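Local coordinates for proteolytically activated form of PPO4 Tyrosinase (Agaricus bisporus var. bisporus H97, PDB 4OUA), which uses a pair of copper ions to hydroxylate monophenols and oxidise the resulting o-diphenols to o-quinones, the first step of melanin synthesis, at residues V149-Y154 / I159-P164. Numbering follows the deposited sequence.
Sequences VKITNY and ITVRNP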
# COMPACT_ATOMS: atom_id res chain seq x y z
N VAL A 149 13.86 -13.24 11.06
CA VAL A 149 13.29 -14.02 9.96
C VAL A 149 14.37 -14.75 9.17
O VAL A 149 15.48 -14.26 9.01
CB VAL A 149 12.48 -13.13 8.99
CG1 VAL A 149 11.23 -12.59 9.68
CG2 VAL A 149 13.35 -11.99 8.46
N LYS A 150 14.02 -15.94 8.67
CA LYS A 150 14.94 -16.75 7.89
C LYS A 150 15.00 -16.33 6.43
O LYS A 150 13.98 -16.30 5.74
CB LYS A 150 14.56 -18.23 7.98
CG LYS A 150 14.62 -18.83 9.38
CD LYS A 150 14.21 -20.29 9.35
CE LYS A 150 14.24 -20.92 10.73
NZ LYS A 150 13.78 -22.33 10.70
N ILE A 151 16.20 -16.02 5.95
CA ILE A 151 16.40 -15.73 4.54
C ILE A 151 17.61 -16.50 4.03
O ILE A 151 18.30 -17.18 4.79
CB ILE A 151 16.60 -14.22 4.28
CG1 ILE A 151 17.86 -13.72 4.98
CG2 ILE A 151 15.38 -13.44 4.73
CD1 ILE A 151 18.15 -12.25 4.73
N THR A 152 17.87 -16.40 2.73
CA THR A 152 19.04 -17.03 2.13
C THR A 152 20.18 -16.02 2.04
O THR A 152 20.00 -14.91 1.52
CB THR A 152 18.73 -17.60 0.74
OG1 THR A 152 17.80 -18.68 0.86
CG2 THR A 152 20.00 -18.11 0.08
N ASN A 153 21.34 -16.40 2.55
CA ASN A 153 22.50 -15.51 2.53
C ASN A 153 23.10 -15.41 1.13
O ASN A 153 22.76 -16.20 0.24
CB ASN A 153 23.55 -15.98 3.53
CG ASN A 153 24.31 -14.83 4.15
OD1 ASN A 153 24.27 -13.71 3.65
ND2 ASN A 153 25.00 -15.11 5.25
N TYR A 154 24.00 -14.46 0.94
CA TYR A 154 24.57 -14.19 -0.38
C TYR A 154 25.45 -15.32 -0.89
O TYR A 154 25.89 -15.31 -2.03
CB TYR A 154 25.36 -12.88 -0.35
CG TYR A 154 24.54 -11.67 0.03
CD1 TYR A 154 23.64 -11.11 -0.87
CD2 TYR A 154 24.67 -11.09 1.28
CE1 TYR A 154 22.89 -10.00 -0.52
CE2 TYR A 154 23.92 -9.98 1.64
CZ TYR A 154 23.03 -9.44 0.73
OH TYR A 154 22.28 -8.34 1.08
N ILE A 159 20.30 -17.87 6.74
CA ILE A 159 20.59 -17.08 7.93
C ILE A 159 19.33 -16.44 8.49
O ILE A 159 18.27 -16.49 7.86
CB ILE A 159 21.62 -15.98 7.64
CG1 ILE A 159 20.95 -14.81 6.92
CG2 ILE A 159 22.78 -16.54 6.83
CD1 ILE A 159 21.84 -13.61 6.75
N THR A 160 19.44 -15.84 9.67
CA THR A 160 18.32 -15.13 10.27
C THR A 160 18.72 -13.70 10.61
O THR A 160 19.60 -13.47 11.44
CB THR A 160 17.81 -15.84 11.54
OG1 THR A 160 18.83 -15.81 12.55
CG2 THR A 160 17.44 -17.28 11.23
N VAL A 161 18.06 -12.74 9.96
CA VAL A 161 18.33 -11.33 10.20
C VAL A 161 17.10 -10.67 10.80
O VAL A 161 16.00 -11.23 10.76
CB VAL A 161 18.72 -10.60 8.91
CG1 VAL A 161 19.91 -11.28 8.26
CG2 VAL A 161 17.55 -10.56 7.95
N ARG A 162 17.28 -9.48 11.37
CA ARG A 162 16.17 -8.78 12.01
C ARG A 162 15.10 -8.41 10.98
O ARG A 162 15.41 -8.09 9.83
CB ARG A 162 16.66 -7.54 12.75
CG ARG A 162 17.29 -6.47 11.88
CD ARG A 162 17.88 -5.36 12.76
NE ARG A 162 18.33 -4.20 11.99
CZ ARG A 162 19.44 -4.18 11.26
NH1 ARG A 162 20.21 -5.25 11.19
NH2 ARG A 162 19.77 -3.08 10.59
N ASN A 163 13.84 -8.46 11.41
CA ASN A 163 12.71 -8.24 10.53
C ASN A 163 12.40 -6.76 10.33
O ASN A 163 11.98 -6.08 11.26
CB ASN A 163 11.47 -8.96 11.08
CG ASN A 163 10.37 -9.10 10.05
OD1 ASN A 163 10.40 -8.47 8.99
ND2 ASN A 163 9.38 -9.93 10.35
N PRO A 164 12.60 -6.27 9.10
CA PRO A 164 12.32 -4.87 8.76
C PRO A 164 10.84 -4.62 8.50
O PRO A 164 10.43 -3.47 8.34
CB PRO A 164 13.14 -4.65 7.48
CG PRO A 164 13.15 -6.00 6.84
CD PRO A 164 13.18 -7.01 7.96
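Ile159 pairs with Ile151 through both of its backbone polar groups: Ile159 N donates to Ile151 O, and Ile151 N returns a bond of 2.9 Å to Ile159 O. With chi1 at 78°, CG1 sits between the backbone N and carbonyl carbon and touches CG1 of Ile151 at 3.8 Å, the two side chains crossing at a slant, while CG2 and CD1 lie against the amide group of Asn153, whose side chain runs roughly perpendicular to that of Ile159. Asn153 suits the strand's exit, because its OD1 accepts a hydrogen bond from the following Tyr154 N (2.8 Å), though the donor stands well off the carbonyl plane. Replacing Asn153 by an alanine removes that acceptor, which would probably leave Tyr154 N without this partner and uncover the CG2 and CD1 methyls of Ile159. Thr160 occupies the other face with Lys150, a non-hydrogen-bonded pair in which the threonine CG2 lies alongside Lys150 CG, 3.7 Å away; both residues suit an exposed face, the lysine's extended chain carrying its ammonium away from the strand. Val161 returns to the isoleucine face; like Ile159 and Thr160 it is beta-branched, which favours extended backbone. Its CG2 meets CD1 of Ile151 at 3.7 Å, and its backbone forms a second reciprocal pair with Val149, the bond from Val149 N to Val161 O being nearly straight at 170°. Beyond the strand, Asn163 sets its amide across CG1 of Val149. That amide is held by bonds from ND2 to the carbonyl oxygens of Glu142 and Leu146, and from Ile165 N to OD1. Helix 25-39 touches Ile151 through Thr29 and Ile159 through Arg33. These alternating pairs, with the short link between strands 148-152 and 158-162, make a two-stranded antiparallel beta hairpin, peripheral in this mainly helical tyrosinase and away from its copper site.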